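Acarbose Kinase Mak1 (Uncultured bacterium, PDB 6WB4) phosphorylates the antidiabetic drug acarbose, probably by passing the gamma-phosphate of ATP to a hydroxyl of the sugar-like inhibitor, as a pfkB-family carbohydrate kinase. Local coordinates at residues Ser178-Asp183 and Ala265-Val270; Val227-Gly232 and Arg237-Ser242; Leu247-Ile252 and Gly285-Gly290. All coordinates share one frame; numbering follows the deposited sequence.

Contact 1: residues Ser178-Asp183 and Ala265-Val270. With AC1 (4,6-dideoxy-4-{[(1S,4R,5S,6S)-4,5,6-trihydroxy-3-(hydroxymethyl)cyclohex-2-en-1-yl]amino}-alpha-D-glucopyranose), chain D; ATP (adenosine-5'-triphosphate), chain H.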
loop_
_atom_site.group_PDB
_atom_site.type_symbol
_atom_site.label_atom_id
_atom_site.label_comp_id
_atom_site.label_asym_id
_atom_site.label_seq_id
_atom_site.Cartn_x
_atom_site.Cartn_y
_atom_site.Cartn_z
ATOM N N SER B 178 -25.021 7.083 18.172
ATOM C CA SER B 178 -23.706 7.167 18.791
ATOM C C SER B 178 -22.701 7.658 17.760
ATOM O O SER B 178 -22.997 7.674 16.558
ATOM C CB SER B 178 -23.282 5.814 19.370
ATOM O OG SER B 178 -23.177 4.826 18.357
ATOM N N THR B 179 -21.535 8.093 18.230
ATOM C CA THR B 179 -20.451 8.479 17.335
ATOM C C THR B 179 -19.115 8.423 18.068
ATOM O O THR B 179 -19.064 8.543 19.291
ATOM C CB THR B 179 -20.639 9.905 16.754
ATOM O OG1 THR B 179 -19.631 10.157 15.765
ATOM C CG2 THR B 179 -20.532 10.962 17.855
ATOM N N ASP B 180 -18.031 8.259 17.317
ATOM C CA ASP B 180 -16.707 8.190 17.913
ATOM C C ASP B 180 -15.860 9.339 17.374
ATOM O O ASP B 180 -15.419 9.314 16.229
ATOM C CB ASP B 180 -16.051 6.845 17.613
ATOM C CG ASP B 180 -14.770 6.625 18.400
ATOM O OD1 ASP B 180 -14.234 7.596 18.973
ATOM O OD2 ASP B 180 -14.287 5.474 18.426
ATOM N N LEU B 181 -15.625 10.340 18.211
ATOM C CA LEU B 181 -14.932 11.554 17.780
ATOM C C LEU B 181 -13.431 11.336 17.593
ATOM O O LEU B 181 -12.748 12.163 16.992
ATOM C CB LEU B 181 -15.168 12.665 18.800
ATOM C CG LEU B 181 -16.642 13.021 18.953
ATOM C CD1 LEU B 181 -16.807 14.146 19.934
ATOM C CD2 LEU B 181 -17.207 13.429 17.601
ATOM N N HIS B 182 -12.940 10.201 18.081
ATOM C CA HIS B 182 -11.518 9.877 18.048
ATOM C C HIS B 182 -10.685 11.002 18.642
ATOM O O HIS B 182 -11.091 11.628 19.626
ATOM C CB HIS B 182 -11.088 9.563 16.614
ATOM C CG HIS B 182 -11.877 8.452 16.002
ATOM N ND1 HIS B 182 -11.774 7.146 16.429
ATOM C CD2 HIS B 182 -12.818 8.458 15.029
ATOM C CE1 HIS B 182 -12.606 6.391 15.730
ATOM N NE2 HIS B 182 -13.250 7.163 14.875
ATOM N N ASP B 183 -9.522 11.258 18.058
ATOM C CA ASP B 183 -8.654 12.310 18.568
ATOM C C ASP B 183 -9.205 13.678 18.180
ATOM O O ASP B 183 -8.880 14.222 17.131
ATOM C CB ASP B 183 -7.230 12.120 18.046
ATOM C CG ASP B 183 -7.184 12.019 16.542
ATOM O OD1 ASP B 183 -8.188 11.550 15.977
ATOM O OD2 ASP B 183 -6.175 12.421 15.927
ATOM N N ALA B 265 -8.625 -0.800 19.498
ATOM C CA ALA B 265 -9.273 -1.152 20.753
ATOM C C ALA B 265 -10.564 -0.361 20.920
ATOM O O ALA B 265 -11.594 -0.918 21.301
ATOM C CB ALA B 265 -8.338 -0.909 21.921
ATOM N N GLY B 266 -10.501 0.932 20.615
ATOM C CA GLY B 266 -11.644 1.819 20.734
ATOM C C GLY B 266 -12.876 1.311 20.010
ATOM O O GLY B 266 -13.996 1.434 20.517
ATOM N N ASP B 267 -12.681 0.689 18.851
ATOM C CA ASP B 267 -13.811 0.158 18.105
ATOM C C ASP B 267 -14.498 -0.962 18.879
ATOM O O ASP B 267 -15.729 -1.055 18.910
ATOM C CB ASP B 267 -13.352 -0.350 16.745
ATOM C CG ASP B 267 -12.623 0.710 15.950
ATOM O OD1 ASP B 267 -12.849 1.917 16.207
ATOM O OD2 ASP B 267 -11.835 0.336 15.057
ATOM N N SER B 268 -13.697 -1.786 19.540
ATOM C CA SER B 268 -14.231 -2.878 20.337
ATOM C C SER B 268 -14.900 -2.394 21.614
ATOM O O SER B 268 -15.891 -2.978 22.067
ATOM C CB SER B 268 -13.129 -3.877 20.667
ATOM O OG SER B 268 -12.698 -4.500 19.471
ATOM N N PHE B 269 -14.359 -1.332 22.199
ATOM C CA PHE B 269 -14.981 -0.756 23.371
ATOM C C PHE B 269 -16.401 -0.361 22.981
ATOM O O PHE B 269 -17.358 -0.727 23.657
ATOM C CB PHE B 269 -14.195 0.452 23.891
ATOM C CG PHE B 269 -14.674 0.959 25.234
ATOM C CD1 PHE B 269 -15.862 1.671 25.347
ATOM C CD2 PHE B 269 -13.924 0.745 26.377
ATOM C CE1 PHE B 269 -16.299 2.132 26.569
ATOM C CE2 PHE B 269 -14.359 1.207 27.607
ATOM C CZ PHE B 269 -15.547 1.898 27.704
ATOM N N VAL B 270 -16.527 0.361 21.870
ATOM C CA VAL B 270 -17.819 0.863 21.414
ATOM C C VAL B 270 -18.789 -0.288 21.111
ATOM O O VAL B 270 -19.914 -0.294 21.613
ATOM C CB VAL B 270 -17.656 1.772 20.158
ATOM C CG1 VAL B 270 -18.994 2.154 19.596
ATOM C CG2 VAL B 270 -16.859 3.050 20.504
HETATM C C1 AC1 D . -10.553 11.716 12.326
HETATM O O2 AC1 D . -8.542 12.648 13.311
HETATM C C2 AC1 D . -9.308 11.444 13.154
HETATM C C4A AC1 D . -6.217 5.095 12.264
HETATM C C3 AC1 D . -8.440 10.352 12.540
HETATM O O3 AC1 D . -7.482 9.947 13.529
HETATM C C4 AC1 D . -9.248 9.133 12.084
HETATM N N4A AC1 D . -8.483 8.394 11.089
HETATM C C5 AC1 D . -10.622 9.471 11.496
HETATM O O5 AC1 D . -11.290 10.499 12.222
HETATM C C6 AC1 D . -11.538 8.253 11.516
HETATM C C1B AC1 D . -7.351 7.580 11.502
HETATM C C2B AC1 D . -6.972 6.557 10.420
HETATM O O2B AC1 D . -7.863 6.660 9.299
HETATM C C3B AC1 D . -6.952 5.119 10.934
HETATM O O3B AC1 D . -6.329 4.246 9.979
HETATM O O4 AC1 D . -5.941 3.759 12.698
HETATM C C5B AC1 D . -7.164 5.765 13.196
HETATM C C7B AC1 D . -7.642 6.958 12.852
HETATM C C6B AC1 D . -7.625 5.120 14.478
HETATM O O6B AC1 D . -9.051 5.258 14.567
HETATM P PG ATP H . -8.672 4.187 17.741
HETATM O O1G ATP H . -7.305 3.589 17.497
HETATM O O2G ATP H . -8.750 5.684 17.553
HETATM O O3G ATP H . -9.807 3.418 17.109
HETATM P PB ATP H . -8.037 4.797 20.415
HETATM O O1B ATP H . -6.570 4.606 20.108
HETATM O O2B ATP H . -8.609 6.190 20.552
HETATM O O3B ATP H . -8.904 3.988 19.322
HETATM P PA ATP H . -7.601 4.212 23.137
HETATM O O1A ATP H . -7.946 5.592 23.649
HETATM O O2A ATP H . -6.151 3.831 22.942
HETATM O O3A ATP H . -8.389 3.974 21.752
HETATM O "O5'" ATP H . -8.297 3.112 24.093
HETATM C "C5'" ATP H . -9.690 2.816 23.957
HETATM C "C4'" ATP H . -10.187 1.851 25.036
HETATM O "O4'" ATP H . -9.675 0.531 24.823
HETATM C "C3'" ATP H . -9.780 2.268 26.441
HETATM O "O3'" ATP H . -10.858 2.913 27.119
HETATM C "C2'" ATP H . -9.419 0.977 27.147
HETATM O "O2'" ATP H . -10.484 0.545 28.001
HETATM C "C1'" ATP H . -9.177 -0.033 26.039
HETATM N N9 ATP H . -7.705 -0.138 25.942
HETATM C C8 ATP H . -6.935 0.458 25.009
HETATM N N7 ATP H . -5.620 0.183 25.205
HETATM C C5 ATP H . -5.541 -0.604 26.296
HETATM C C6 ATP H . -4.454 -1.260 27.051
HETATM N N6 ATP H . -3.165 -1.120 26.666
HETATM N N1 ATP H . -4.797 -1.996 28.132
HETATM C C2 ATP H . -6.080 -2.141 28.517
HETATM N N3 ATP H . -7.118 -1.576 27.879
HETATM C C4 ATP H . -6.916 -0.812 26.780
HETATM O O HOH W 1 -15.620 3.981 16.143
#

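Contact 2: residues Val227-Gly232 and Arg237-Ser242. With ATP (adenosine-5'-triphosphate), chain H.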
loop_
_atom_site.group_PDB
_atom_site.type_symbol
_atom_site.label_atom_id
_atom_site.label_comp_id
_atom_site.label_asym_id
_atom_site.label_seq_id
_atom_site.Cartn_x
_atom_site.Cartn_y
_atom_site.Cartn_z
ATOM N N VAL B 227 -20.832 11.075 28.125
ATOM C CA VAL B 227 -19.647 11.162 27.281
ATOM C C VAL B 227 -18.607 10.171 27.769
ATOM O O VAL B 227 -18.203 10.200 28.930
ATOM C CB VAL B 227 -19.033 12.580 27.273
ATOM C CG1 VAL B 227 -17.712 12.577 26.518
ATOM C CG2 VAL B 227 -19.994 13.581 26.651
ATOM N N VAL B 228 -18.189 9.278 26.888
ATOM C CA VAL B 228 -17.174 8.306 27.246
ATOM C C VAL B 228 -15.809 8.704 26.714
ATOM O O VAL B 228 -15.591 8.755 25.499
ATOM C CB VAL B 228 -17.524 6.910 26.720
ATOM C CG1 VAL B 228 -16.449 5.911 27.133
ATOM C CG2 VAL B 228 -18.895 6.485 27.235
ATOM N N VAL B 229 -14.889 8.985 27.633
ATOM C CA VAL B 229 -13.523 9.314 27.261
ATOM C C VAL B 229 -12.647 8.098 27.435
ATOM O O VAL B 229 -12.538 7.550 28.529
ATOM C CB VAL B 229 -12.961 10.477 28.095
ATOM C CG1 VAL B 229 -11.575 10.852 27.599
ATOM C CG2 VAL B 229 -13.901 11.679 28.020
HETATM N N MSE B 230 -12.031 7.669 26.345
HETATM C CA MSE B 230 -11.150 6.514 26.385
HETATM C C MSE B 230 -9.695 6.957 26.504
HETATM O O MSE B 230 -9.280 7.935 25.875
HETATM C CB MSE B 230 -11.383 5.646 25.150
HETATM C CG MSE B 230 -12.686 4.853 25.247
HETATM SE SE MSE B 230 -13.492 4.399 23.541
HETATM C CE MSE B 230 -13.581 6.193 22.792
ATOM N N ALA B 231 -8.933 6.249 27.335
ATOM C CA ALA B 231 -7.585 6.683 27.685
ATOM C C ALA B 231 -6.564 5.553 27.612
ATOM O O ALA B 231 -5.447 5.683 28.112
ATOM C CB ALA B 231 -7.585 7.289 29.064
ATOM N N GLY B 232 -6.955 4.450 26.988
ATOM C CA GLY B 232 -6.061 3.331 26.766
ATOM C C GLY B 232 -5.442 2.766 28.028
ATOM O O GLY B 232 -6.092 2.029 28.773
ATOM N N ARG B 237 -13.002 6.861 31.163
ATOM C CA ARG B 237 -13.763 7.758 32.016
ATOM C C ARG B 237 -15.095 8.071 31.361
ATOM O O ARG B 237 -15.151 8.422 30.183
ATOM C CB ARG B 237 -12.953 9.030 32.323
ATOM C CG ARG B 237 -11.752 8.744 33.241
ATOM C CD ARG B 237 -10.903 9.967 33.603
ATOM N NE ARG B 237 -9.655 10.073 32.847
ATOM C CZ ARG B 237 -9.559 10.476 31.587
ATOM N NH1 ARG B 237 -10.650 10.791 30.909
ATOM N NH2 ARG B 237 -8.371 10.546 30.997
ATOM N N VAL B 238 -16.167 7.917 32.134
ATOM C CA VAL B 238 -17.520 8.153 31.648
ATOM C C VAL B 238 -18.198 9.300 32.385
ATOM O O VAL B 238 -18.391 9.256 33.601
ATOM C CB VAL B 238 -18.399 6.893 31.784
ATOM C CG1 VAL B 238 -19.804 7.180 31.301
ATOM C CG2 VAL B 238 -17.804 5.736 30.999
ATOM N N TRP B 239 -18.557 10.333 31.637
ATOM C CA TRP B 239 -19.246 11.477 32.201
ATOM C C TRP B 239 -20.730 11.427 31.909
ATOM O O TRP B 239 -21.115 11.254 30.760
ATOM C CB TRP B 239 -18.679 12.775 31.633
ATOM C CG TRP B 239 -17.215 12.938 31.794
ATOM C CD1 TRP B 239 -16.234 12.367 31.039
ATOM C CD2 TRP B 239 -16.558 13.764 32.751
ATOM N NE1 TRP B 239 -15.002 12.773 31.484
ATOM C CE2 TRP B 239 -15.175 13.635 32.537
ATOM C CE3 TRP B 239 -17.005 14.598 33.784
ATOM C CZ2 TRP B 239 -14.235 14.306 33.310
ATOM C CZ3 TRP B 239 -16.072 15.259 34.552
ATOM C CH2 TRP B 239 -14.703 15.114 34.310
ATOM N N ARG B 240 -21.554 11.611 32.939
ATOM C CA ARG B 240 -23.001 11.753 32.770
ATOM C C ARG B 240 -23.423 13.195 33.054
ATOM O O ARG B 240 -22.672 13.947 33.674
ATOM C CB ARG B 240 -23.764 10.794 33.687
ATOM C CG ARG B 240 -23.328 9.349 33.543
ATOM C CD ARG B 240 -23.994 8.429 34.546
ATOM N NE ARG B 240 -23.520 8.626 35.910
ATOM C CZ ARG B 240 -23.749 7.766 36.897
ATOM N NH1 ARG B 240 -24.442 6.659 36.659
ATOM N NH2 ARG B 240 -23.289 8.006 38.118
ATOM N N ARG B 241 -24.619 13.575 32.606
ATOM C CA ARG B 241 -25.153 14.912 32.881
ATOM C C ARG B 241 -25.237 15.235 34.371
ATOM O O ARG B 241 -24.609 16.187 34.840
ATOM C CB ARG B 241 -26.540 15.083 32.252
ATOM C CG ARG B 241 -26.517 15.598 30.823
ATOM C CD ARG B 241 -27.916 15.886 30.295
ATOM N NE ARG B 241 -27.913 16.077 28.845
ATOM C CZ ARG B 241 -27.571 17.210 28.235
ATOM N NH1 ARG B 241 -27.213 18.276 28.946
ATOM N NH2 ARG B 241 -27.594 17.283 26.908
ATOM N N SER B 242 -26.012 14.445 35.106
ATOM C CA SER B 242 -26.203 14.671 36.534
ATOM C C SER B 242 -24.893 14.687 37.316
ATOM O O SER B 242 -24.516 15.709 37.881
ATOM C CB SER B 242 -27.137 13.610 37.117
ATOM O OG SER B 242 -28.418 13.677 36.515
HETATM P PG ATP H . -8.672 4.187 17.741
HETATM O O1G ATP H . -7.305 3.589 17.497
HETATM O O2G ATP H . -8.750 5.684 17.553
HETATM O O3G ATP H . -9.807 3.418 17.109
HETATM P PB ATP H . -8.037 4.797 20.415
HETATM O O1B ATP H . -6.570 4.606 20.108
HETATM O O2B ATP H . -8.609 6.190 20.552
HETATM O O3B ATP H . -8.904 3.988 19.322
HETATM P PA ATP H . -7.601 4.212 23.137
HETATM O O1A ATP H . -7.946 5.592 23.649
HETATM O O2A ATP H . -6.151 3.831 22.942
HETATM O O3A ATP H . -8.389 3.974 21.752
HETATM O "O5'" ATP H . -8.297 3.112 24.093
HETATM C "C5'" ATP H . -9.690 2.816 23.957
HETATM C "C4'" ATP H . -10.187 1.851 25.036
HETATM O "O4'" ATP H . -9.675 0.531 24.823
HETATM C "C3'" ATP H . -9.780 2.268 26.441
HETATM O "O3'" ATP H . -10.858 2.913 27.119
HETATM C "C2'" ATP H . -9.419 0.977 27.147
HETATM O "O2'" ATP H . -10.484 0.545 28.001
HETATM C "C1'" ATP H . -9.177 -0.033 26.039
HETATM N N9 ATP H . -7.705 -0.138 25.942
HETATM C C8 ATP H . -6.935 0.458 25.009
HETATM N N7 ATP H . -5.620 0.183 25.205
HETATM C C5 ATP H . -5.541 -0.604 26.296
HETATM C C6 ATP H . -4.454 -1.260 27.051
HETATM N N6 ATP H . -3.165 -1.120 26.666
HETATM N N1 ATP H . -4.797 -1.996 28.132
HETATM C C2 ATP H . -6.080 -2.141 28.517
HETATM N N3 ATP H . -7.118 -1.576 27.879
HETATM C C4 ATP H . -6.916 -0.812 26.780
#

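Contact 3: residues Leu247-Ile252 and Gly285-Gly290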
loop_
_atom_site.group_PDB
_atom_site.type_symbol
_atom_site.label_atom_id
_atom_site.label_comp_id
_atom_site.label_asym_id
_atom_site.label_seq_id
_atom_site.Cartn_x
_atom_site.Cartn_y
_atom_site.Cartn_z
ATOM N N LEU B 247 -17.328 8.758 35.996
ATOM C CA LEU B 247 -17.208 7.351 36.366
ATOM C C LEU B 247 -15.907 6.819 35.792
ATOM O O LEU B 247 -15.679 6.884 34.583
ATOM C CB LEU B 247 -18.401 6.535 35.860
ATOM C CG LEU B 247 -19.535 6.303 36.863
ATOM C CD1 LEU B 247 -19.948 7.609 37.545
ATOM C CD2 LEU B 247 -20.729 5.657 36.178
ATOM N N ARG B 248 -15.040 6.318 36.661
ATOM C CA ARG B 248 -13.739 5.834 36.226
ATOM C C ARG B 248 -13.732 4.315 36.064
ATOM O O ARG B 248 -14.130 3.593 36.975
ATOM C CB ARG B 248 -12.676 6.277 37.228
ATOM C CG ARG B 248 -12.635 7.795 37.405
ATOM C CD ARG B 248 -11.550 8.241 38.368
ATOM N NE ARG B 248 -10.946 9.500 37.945
ATOM C CZ ARG B 248 -11.441 10.698 38.238
ATOM N NH1 ARG B 248 -12.551 10.804 38.958
ATOM N NH2 ARG B 248 -10.824 11.792 37.812
ATOM N N ILE B 249 -13.299 3.832 34.902
ATOM C CA ILE B 249 -13.277 2.391 34.644
ATOM C C ILE B 249 -11.869 1.902 34.350
ATOM O O ILE B 249 -11.324 2.150 33.277
ATOM C CB ILE B 249 -14.196 1.980 33.473
ATOM C CG1 ILE B 249 -15.644 2.367 33.761
ATOM C CG2 ILE B 249 -14.157 0.480 33.283
ATOM C CD1 ILE B 249 -16.003 3.726 33.289
ATOM N N SER B 250 -11.314 1.160 35.298
ATOM C CA SER B 250 -9.956 0.653 35.194
ATOM C C SER B 250 -9.833 -0.314 34.027
ATOM O O SER B 250 -10.777 -1.047 33.724
ATOM C CB SER B 250 -9.548 -0.032 36.498
ATOM O OG SER B 250 -9.842 0.787 37.617
ATOM N N PRO B 251 -8.673 -0.308 33.357
ATOM C CA PRO B 251 -8.469 -1.258 32.261
ATOM C C PRO B 251 -8.480 -2.683 32.799
ATOM O O PRO B 251 -8.253 -2.891 33.989
ATOM C CB PRO B 251 -7.094 -0.872 31.701
ATOM C CG PRO B 251 -6.409 -0.178 32.815
ATOM C CD PRO B 251 -7.477 0.505 33.624
ATOM N N ILE B 252 -8.731 -3.652 31.930
ATOM C CA ILE B 252 -8.982 -5.015 32.380
ATOM C C ILE B 252 -7.923 -5.980 31.856
ATOM O O ILE B 252 -7.535 -5.909 30.693
ATOM C CB ILE B 252 -10.397 -5.466 31.943
ATOM C CG1 ILE B 252 -11.444 -4.884 32.892
ATOM C CG2 ILE B 252 -10.518 -6.963 31.905
ATOM C CD1 ILE B 252 -12.853 -5.347 32.627
ATOM N N GLY B 285 -22.476 -0.559 33.824
ATOM C CA GLY B 285 -22.180 -1.893 33.346
ATOM C C GLY B 285 -21.846 -1.928 31.865
ATOM O O GLY B 285 -21.027 -2.741 31.425
ATOM N N ALA B 286 -22.468 -1.046 31.089
ATOM C CA ALA B 286 -22.172 -0.963 29.661
ATOM C C ALA B 286 -20.727 -0.518 29.461
ATOM O O ALA B 286 -20.059 -0.932 28.509
ATOM C CB ALA B 286 -23.131 -0.012 28.962
ATOM N N ALA B 287 -20.247 0.326 30.367
ATOM C CA ALA B 287 -18.865 0.774 30.327
ATOM C C ALA B 287 -17.901 -0.377 30.597
ATOM O O ALA B 287 -16.867 -0.490 29.935
ATOM C CB ALA B 287 -18.642 1.895 31.327
ATOM N N ARG B 288 -18.238 -1.236 31.560
ATOM C CA ARG B 288 -17.379 -2.375 31.881
ATOM C C ARG B 288 -17.389 -3.403 30.761
ATOM O O ARG B 288 -16.357 -4.006 30.458
ATOM C CB ARG B 288 -17.784 -3.021 33.207
ATOM C CG ARG B 288 -16.917 -2.560 34.382
ATOM C CD ARG B 288 -17.192 -3.334 35.660
ATOM N NE ARG B 288 -16.388 -4.550 35.752
ATOM C CZ ARG B 288 -16.893 -5.773 35.900
ATOM N NH1 ARG B 288 -18.205 -5.948 35.980
ATOM N NH2 ARG B 288 -16.085 -6.819 35.973
ATOM N N ALA B 289 -18.540 -3.592 30.129
ATOM C CA ALA B 289 -18.590 -4.433 28.940
ATOM C C ALA B 289 -17.625 -3.861 27.911
ATOM O O ALA B 289 -16.842 -4.595 27.309
ATOM C CB ALA B 289 -20.004 -4.512 28.376
ATOM N N GLY B 290 -17.677 -2.537 27.746
ATOM C CA GLY B 290 -16.798 -1.813 26.842
ATOM C C GLY B 290 -15.341 -2.084 27.148
ATOM O O GLY B 290 -14.548 -2.317 26.231
#

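Contact 1: residues Ser178-Asp183 and Ala265-Val270
Strand residue Asp180 faces helix residue Val270 with 8.2 Å between their CA atoms, where the end of strand 176-180 meets the first turns of helix 265-280. Direct contact is slight: Asp180 OD2 lies 4.1 Å from Val270 CG2, the side chains slanting past each other. With CG anti to the backbone N (chi1 -170°), Asp180 sends its carboxylate across the gap. There a water lies 3.0 Å from Asp180 OD2 and donates to it, while its second bond, to Asp267 OD1, is weak. A calcium ion lies about 4 Å from the Asp180 side chain. Asp180 OD1 accepts from His182 N at 3.0 Å, closing an Asx turn; the N-H arrives from above the carboxylate plane. The His182 ring has one face against Asp180 CG, offset toward the rim, and lies next to both ligands, CD2 beside AC1 C6 and ND1 near ATP O2G. Asp183 OD1 grips the sugar, taking AC1 O3 at 3.0 Å and AC1 O2 more weakly. Ala265, Gly266 and Asp267 are the last three residues of the GAGD signature of pfkB kinases, and Gly266 N lies near ATP O3B. AC1 O6B stands 3.4 Å from ATP PG, with an O6B-PG-O3B angle of about 161°. This near-linear approach is consistent with in-line transfer of the gamma-phosphate to O6B, with strand and helix converging on the reaction centre.

Contact 2: residues Val227-Gly232 and Arg237-Ser242
Strands 227-230 and 237-240 run antiparallel, their axes 4.6 Å apart at closest approach and at 163° between their directions, pairing Val227 with Trp239, Val228 with Val238 and Val229 with Arg237. The outer two are hydrogen-bonded pairs; Val227 N reaches Trp239 O at 2.7 Å, and Arg237 N donates to Val229 O at 2.8 Å, almost straight at 178°. Between them Val228 and Val238 form the non-hydrogen-bonded pair, their branches side by side, CG2 to CG2 at 4.0 Å. On the opposite face, with Val227, Arg237 and Trp239, the two branches of Val229 divide the work: CG1 meets the edge of the Arg237 guanidinium, 3.4 Å from NH1, and CG2 meets the edge of the indole, 3.8 Å from Trp239 NE1. A bend at chi3 (-102°) folds the arginine back across the neighbouring strand, where NH2 also comes near Ala231 CB. Glu211 of helix 211-221 ties the polar ends together, as a salt-bridge partner of Arg237 NH1 and acceptor for Trp239 NE1; Glu234 takes Arg237 NH2. Past the pairing, Ala231 and Gly232 both face Gly235 in a classic beta bulge, and Met230, a selenomethionine from labelling, puts CG 3.3 Å from ATP O3'. The hairpin thus has paired valines on one face and, on the other, valines packed beside an arginine and an indole held by Glu211; its turn end borders the nucleotide.

Contact 3: residues Leu247-Ile252 and Gly285-Gly290
Ile249 and Ala287 form the close-packed part of this contact, in which edge strand 247-249 and the loop after it rest on helix 283-298; the nearest CA atoms, those of Ile249 and Arg288, are 6.9 Å apart. Ile249 points at the helix and, with CG1 beside its backbone N (chi1 -60°), lays its longer branch on the methyl of Ala287: CD1 is 3.8 Å and CG1 3.9 Å from Ala287 CB. The small alanine lets the isoleucine come down close to the helix, and both residues are buried. Everything else in the contact is looser. Ile252, two residues past Ser250 and partly exposed, brings CD1 over the helix backbone to 4.3 Å from Arg288 O. The solvent side belongs to Arg288, whose aliphatic part is met by the short branch of Ile249, CG2 lying 4.3 Å from Arg288 CG. The guanidinium finds its polar partner in another helix, NH1 bonding to Leu317 O of helix 310-318. Between these segments the contact is apolar packing; the strand's backbone bonds go to strand 236-240. Around this core, Val238 of strand 236-240 packs on both Ile249 and Ala287, while Ala291 further along the helix touches Ile249 and Ile252. Ala286 and Ala289 turn instead to helix 265-280, touching His276, so helix 283-298 covers the last strands of the large mixed sheet, beside helix 265-280 on the same face.

All three contacts reach the same mixed sheet, and contact 2 supplies the middle ground between the others. Its centre is 12 Å from that of contact 1 and 10 Å from that of contact 3. Phe269 of contact 1 packs on Val228 of contact 2, CE1 to CG1 at 3.8 Å, and also on Met230; its ring abuts the helix backbone of 285-290. On the same face, Val238 of contact 2 meets Ile249 of contact 3, and Leu247 extends the sheet through a probable backbone hydrogen bond to Val238 O. ATP joins them: contact 1 runs from its gamma-phosphate to its ribose, contact 2 borders the ribose from Met230, and Pro251 of contact 3 also touches it.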